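Local coordinates for protein arsenate reductase (ArsC) (Archaeoglobus fulgidus, PDB 1Y1L) that probably reduces arsenate to arsenite in arsenic detoxification, using a scaffold of the low molecular weight phosphotyrosine phosphatase family, at residues D71-V76 against V83-D88; M15-F20 against K54-P59. All blocks are in the same frame, centred on the assembly; numbering follows the deposited sequence.

Contact 1: residues D71-V76 against V83-D88. With CD (cadmium ion), chain F.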
loop_
_atom_site.group_PDB
_atom_site.type_symbol
_atom_site.label_atom_id
_atom_site.label_comp_id
_atom_site.label_asym_id
_atom_site.label_seq_id
_atom_site.Cartn_x
_atom_site.Cartn_y
_atom_site.Cartn_z
ATOM N N ASP A 71 -11.594 -8.107 12.978
ATOM C CA ASP A 71 -11.005 -7.004 13.718
ATOM C C ASP A 71 -9.503 -6.946 13.655
ATOM O O ASP A 71 -8.870 -6.106 14.307
ATOM C CB ASP A 71 -11.461 -7.057 15.158
ATOM C CG ASP A 71 -12.941 -7.072 15.262
ATOM O OD1 ASP A 71 -13.508 -8.182 15.298
ATOM O OD2 ASP A 71 -13.539 -5.979 15.242
ATOM N N LEU A 72 -8.934 -7.870 12.896
ATOM C CA LEU A 72 -7.487 -7.956 12.675
ATOM C C LEU A 72 -7.290 -8.968 11.584
ATOM O O LEU A 72 -7.536 -10.143 11.793
ATOM C CB LEU A 72 -6.740 -8.405 13.939
ATOM C CG LEU A 72 -5.215 -8.592 13.950
ATOM C CD1 LEU A 72 -4.867 -10.050 13.919
ATOM C CD2 LEU A 72 -4.551 -7.848 12.824
ATOM N N ILE A 73 -6.959 -8.503 10.391
ATOM C CA ILE A 73 -6.730 -9.426 9.297
ATOM C C ILE A 73 -5.229 -9.554 9.073
ATOM O O ILE A 73 -4.568 -8.600 8.687
ATOM C CB ILE A 73 -7.527 -9.027 8.013
ATOM C CG1 ILE A 73 -7.115 -9.882 6.809
ATOM C CG2 ILE A 73 -7.410 -7.549 7.741
ATOM C CD1 ILE A 73 -5.936 -9.345 6.012
ATOM N N VAL A 74 -4.689 -10.697 9.483
ATOM C CA VAL A 74 -3.272 -10.995 9.331
ATOM C C VAL A 74 -3.078 -11.576 7.933
ATOM O O VAL A 74 -3.799 -12.499 7.536
ATOM C CB VAL A 74 -2.800 -11.994 10.411
ATOM C CG1 VAL A 74 -3.924 -12.922 10.783
ATOM C CG2 VAL A 74 -1.607 -12.792 9.924
ATOM N N THR A 75 -2.141 -10.999 7.182
ATOM C CA THR A 75 -1.849 -11.444 5.816
ATOM C C THR A 75 -0.538 -12.233 5.734
ATOM O O THR A 75 0.532 -11.731 6.099
ATOM C CB THR A 75 -1.798 -10.243 4.831
ATOM O OG1 THR A 75 -3.120 -9.749 4.602
ATOM C CG2 THR A 75 -1.202 -10.656 3.498
ATOM N N VAL A 76 -0.633 -13.487 5.304
ATOM C CA VAL A 76 0.551 -14.325 5.164
ATOM C C VAL A 76 1.150 -14.062 3.784
ATOM O O VAL A 76 0.684 -14.605 2.770
ATOM C CB VAL A 76 0.220 -15.827 5.334
ATOM C CG1 VAL A 76 1.437 -16.663 5.044
ATOM C CG2 VAL A 76 -0.229 -16.099 6.750
ATOM N N VAL A 83 0.171 -9.146 -0.427
ATOM C CA VAL A 83 -1.062 -8.687 -1.045
ATOM C C VAL A 83 -1.799 -7.731 -0.086
ATOM O O VAL A 83 -1.754 -7.904 1.136
ATOM C CB VAL A 83 -1.951 -9.900 -1.441
ATOM C CG1 VAL A 83 -2.226 -10.780 -0.236
ATOM C CG2 VAL A 83 -3.240 -9.431 -2.081
ATOM N N VAL A 84 -2.389 -6.674 -0.636
ATOM C CA VAL A 84 -3.126 -5.708 0.165
ATOM C C VAL A 84 -4.613 -5.958 -0.051
ATOM O O VAL A 84 -5.035 -6.353 -1.145
ATOM C CB VAL A 84 -2.784 -4.243 -0.227
ATOM C CG1 VAL A 84 -3.418 -3.871 -1.571
ATOM C CG2 VAL A 84 -3.233 -3.287 0.870
ATOM N N LEU A 85 -5.402 -5.765 1.001
ATOM C CA LEU A 85 -6.840 -5.972 0.900
ATOM C C LEU A 85 -7.580 -4.655 1.002
ATOM O O LEU A 85 -7.049 -3.685 1.538
ATOM C CB LEU A 85 -7.337 -6.947 1.968
ATOM C CG LEU A 85 -6.825 -8.381 1.851
ATOM C CD1 LEU A 85 -5.446 -8.512 2.499
ATOM C CD2 LEU A 85 -7.806 -9.302 2.536
ATOM N N PRO A 86 -8.814 -4.607 0.472
ATOM C CA PRO A 86 -9.698 -3.433 0.461
ATOM C C PRO A 86 -10.310 -3.079 1.828
ATOM O O PRO A 86 -11.533 -3.139 2.003
ATOM C CB PRO A 86 -10.774 -3.847 -0.541
ATOM C CG PRO A 86 -10.894 -5.313 -0.296
ATOM C CD PRO A 86 -9.451 -5.741 -0.222
ATOM N N THR A 87 -9.468 -2.662 2.769
ATOM C CA THR A 87 -9.956 -2.320 4.086
ATOM C C THR A 87 -9.058 -1.340 4.843
ATOM O O THR A 87 -7.842 -1.535 4.896
ATOM C CB THR A 87 -10.159 -3.609 4.915
ATOM O OG1 THR A 87 -10.914 -3.313 6.096
ATOM C CG2 THR A 87 -8.828 -4.229 5.311
ATOM N N ASP A 88 -9.648 -0.240 5.343
ATOM C CA ASP A 88 -8.915 0.766 6.139
ATOM C C ASP A 88 -8.787 0.133 7.566
ATOM O O ASP A 88 -8.372 0.791 8.514
ATOM C CB ASP A 88 -9.652 2.111 6.170
ATOM C CG ASP A 88 -9.476 2.835 4.832
ATOM O OD1 ASP A 88 -10.408 2.846 3.998
ATOM O OD2 ASP A 88 -8.416 3.420 4.521
HETATM CD CD CD F . -9.890 5.000 3.467
#
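I73 and T75 reach from strand 73-77 to meet V83 and L85, where the chain comes back past the strand in a loop of the low molecular weight phosphatase fold. The strand is an inner one of the parallel sheet, between 2-6 and 91-95. A disulfide seen between C77 and C82 ties the two arms of this excursion together just past the contact.

The packing is closest around L85. Its CD1 lies 3.6 Å from I73 CD1, a purely apolar meeting, and 3.4 Å from T75 OG1, the T75 and L85 side chains running antiparallel as they pass. In I73, chi1 of 171° turns CG1 toward the loop, and chi2 near -88° then sets CD1 against the leucine methyls. Two residues further along the strand, T75 turns its methyl to the loop: CG2 sits 3.7 Å from V83 O and 3.9 Å from V83 CG1, the two side chains nearly perpendicular. The patch is buried, and V91 of the neighbouring strand touches both I73 and T75.

Toward the solvent side the fit slackens. T87 CG2 stops 4.4 Å from I73 CG2. T87 closes an inverse gamma turn centred on P86, its N bonded to L85 O, and T87 OG1 hydrogen-bonds with K89 N. At D88 the loop reaches another subunit: D88 holds a cadmium ion through both carboxylate oxygens, OD1 at 2.3 Å and OD2 at 2.4 Å, and H95 NE2 of the third subunit binds the same ion.

Contact 2: residues M15-F20 against K54-P59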
loop_
_atom_site.group_PDB
_atom_site.type_symbol
_atom_site.label_atom_id
_atom_site.label_comp_id
_atom_site.label_asym_id
_atom_site.label_seq_id
_atom_site.Cartn_x
_atom_site.Cartn_y
_atom_site.Cartn_z
ATOM N N MET A 15 -3.550 -23.517 8.415
ATOM C CA MET A 15 -2.800 -23.911 9.595
ATOM C C MET A 15 -2.970 -22.890 10.702
ATOM O O MET A 15 -3.344 -23.245 11.821
ATOM C CB MET A 15 -1.304 -24.088 9.288
ATOM C CG MET A 15 -0.955 -25.315 8.448
ATOM S SD MET A 15 0.813 -25.432 8.039
ATOM C CE MET A 15 1.089 -27.187 8.070
ATOM N N ALA A 16 -2.668 -21.630 10.398
ATOM C CA ALA A 16 -2.770 -20.555 11.379
ATOM C C ALA A 16 -4.146 -20.518 12.049
ATOM O O ALA A 16 -4.241 -20.330 13.269
ATOM C CB ALA A 16 -2.454 -19.231 10.735
ATOM N N GLU A 17 -5.197 -20.696 11.247
ATOM C CA GLU A 17 -6.558 -20.699 11.761
ATOM C C GLU A 17 -6.717 -21.725 12.875
ATOM O O GLU A 17 -6.983 -21.372 14.021
ATOM C CB GLU A 17 -7.546 -20.983 10.633
ATOM C CG GLU A 17 -8.955 -21.228 11.094
ATOM C CD GLU A 17 -9.930 -21.434 9.936
ATOM O OE1 GLU A 17 -11.150 -21.201 10.129
ATOM O OE2 GLU A 17 -9.488 -21.835 8.829
ATOM N N ALA A 18 -6.522 -22.995 12.524
ATOM C CA ALA A 18 -6.651 -24.120 13.450
ATOM C C ALA A 18 -5.807 -23.981 14.714
ATOM O O ALA A 18 -6.259 -24.333 15.807
ATOM C CB ALA A 18 -6.323 -25.418 12.734
ATOM N N LEU A 19 -4.572 -23.521 14.562
ATOM C CA LEU A 19 -3.689 -23.335 15.702
ATOM C C LEU A 19 -4.156 -22.189 16.599
ATOM O O LEU A 19 -4.040 -22.245 17.834
ATOM C CB LEU A 19 -2.283 -23.062 15.206
ATOM C CG LEU A 19 -1.658 -24.303 14.602
ATOM C CD1 LEU A 19 -0.480 -23.891 13.783
ATOM C CD2 LEU A 19 -1.233 -25.259 15.700
ATOM N N PHE A 20 -4.615 -21.124 15.953
ATOM C CA PHE A 20 -5.113 -19.953 16.648
ATOM C C PHE A 20 -6.249 -20.395 17.564
ATOM O O PHE A 20 -6.183 -20.230 18.784
ATOM C CB PHE A 20 -5.631 -18.928 15.626
ATOM C CG PHE A 20 -5.997 -17.618 16.224
ATOM C CD1 PHE A 20 -5.067 -16.601 16.302
ATOM C CD2 PHE A 20 -7.241 -17.425 16.769
ATOM C CE1 PHE A 20 -5.372 -15.413 16.918
ATOM C CE2 PHE A 20 -7.560 -16.249 17.387
ATOM C CZ PHE A 20 -6.622 -15.235 17.466
ATOM N N LYS A 54 -8.666 -30.483 12.953
ATOM C CA LYS A 54 -9.331 -30.653 11.665
ATOM C C LYS A 54 -9.148 -29.356 10.886
ATOM O O LYS A 54 -9.466 -28.276 11.389
ATOM C CB LYS A 54 -10.840 -30.915 11.825
ATOM C CG LYS A 54 -11.253 -31.865 12.956
ATOM C CD LYS A 54 -11.645 -31.082 14.216
ATOM C CE LYS A 54 -12.112 -31.994 15.349
ATOM N NZ LYS A 54 -12.600 -31.210 16.528
ATOM N N ALA A 55 -8.589 -29.453 9.685
ATOM C CA ALA A 55 -8.393 -28.275 8.846
ATOM C C ALA A 55 -9.754 -27.851 8.298
ATOM O O ALA A 55 -10.758 -28.544 8.504
ATOM C CB ALA A 55 -7.446 -28.597 7.700
ATOM N N LYS A 56 -9.792 -26.704 7.624
ATOM C CA LYS A 56 -11.029 -26.213 7.027
ATOM C C LYS A 56 -11.491 -27.233 5.980
ATOM O O LYS A 56 -10.674 -27.899 5.343
ATOM C CB LYS A 56 -10.799 -24.831 6.393
ATOM C CG LYS A 56 -12.011 -24.241 5.667
ATOM C CD LYS A 56 -11.892 -22.720 5.502
ATOM C CE LYS A 56 -13.065 -22.133 4.705
ATOM N NZ LYS A 56 -14.442 -22.505 5.192
ATOM N N GLU A 57 -12.802 -27.365 5.820
ATOM C CA GLU A 57 -13.375 -28.320 4.876
ATOM C C GLU A 57 -12.985 -28.009 3.443
ATOM O O GLU A 57 -12.650 -28.912 2.679
ATOM C CB GLU A 57 -14.909 -28.338 4.971
ATOM C CG GLU A 57 -15.477 -28.245 6.384
ATOM C CD GLU A 57 -15.352 -26.841 6.992
ATOM O OE1 GLU A 57 -15.692 -25.851 6.304
ATOM O OE2 GLU A 57 -14.907 -26.725 8.157
ATOM N N LYS A 58 -13.051 -26.735 3.072
ATOM C CA LYS A 58 -12.723 -26.322 1.711
ATOM C C LYS A 58 -12.232 -24.882 1.689
ATOM O O LYS A 58 -12.728 -24.042 2.433
ATOM C CB LYS A 58 -13.957 -26.475 0.814
ATOM C CG LYS A 58 -15.169 -25.704 1.313
ATOM C CD LYS A 58 -16.454 -26.102 0.608
ATOM C CE LYS A 58 -17.201 -27.195 1.366
ATOM N NZ LYS A 58 -16.489 -28.497 1.387
ATOM N N PRO A 59 -11.223 -24.586 0.852
ATOM C CA PRO A 59 -10.669 -23.232 0.744
ATOM C C PRO A 59 -11.739 -22.211 0.363
ATOM O O PRO A 59 -12.563 -22.466 -0.515
ATOM C CB PRO A 59 -9.641 -23.389 -0.379
ATOM C CG PRO A 59 -9.172 -24.782 -0.216
ATOM C CD PRO A 59 -10.474 -25.517 -0.012
#
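A18 of helix 12-21 meets the backbone of the 54-59 loop at K54: the methyl CB comes to 4.5 Å from K54 O, a loose touch at the start of the crossing. In the low molecular weight phosphatase fold this helix follows strand 2-6 and the phosphate-binding loop of the family, and here the loop that leaves helix 42-49 passes beside its E17 and A18 face. The lysine side chain itself is exposed and keeps its distance, so the main chain does the touching.

At A55 the two backbones are nearest, with 6.4 Å between the CA atoms of A55 and A18. Small side chains on both permit this approach, and L48 of helix 42-49 touches both alanines, joining helix and loop through a common neighbour.

K56 then brings the second touch. Its aliphatic stem passes obliquely alongside the carboxylate of E17, with CB 4.1 Å and CD 4.2 Å from E17 OE2. The glutamate can extend to this point because CG is anti to the backbone N (chi1 171°) and the chain stays stretched beyond it. OE2 is spoken for by S31 OG of strand 29-33, a hydrogen bond that steadies the carboxylate beside the lysine.

The last bond of K56 folds over (chi4 52°), taking NZ off from the helix, and NZ makes a long salt bridge of 3.7 Å with E57 OE1. Further on, P59 packs on N9 and V40.

With K56 NZ 6.1 Å from E17 OE1, the opposite charges are not paired directly; any attraction is probably diffuse, and the direct touching is van der Waals, of lysine methylenes with a carboxylate oxygen and of an alanine methyl with a carbonyl oxygen.

How the contacts relate
Contact 1 is mostly buried, whereas contact 2 lies at the surface; their centres are about 18 Å apart on opposite sides of the chain's centre, and their nearest atoms stay about 6 Å apart. Both put a loop against a regular element, but the first uses a strand of the central sheet and the second a helix flanking it. Strand 2-6 links them, since it takes side chains from 71-76 and from 15-20. Branched side chains, two of them threonines, make contact 1, with about twice the buried surface, while contact 2 rests on a glutamate against a lysine stem and one alanine methyl against a backbone carbonyl. Only contact 1 adjoins other subunits and metal.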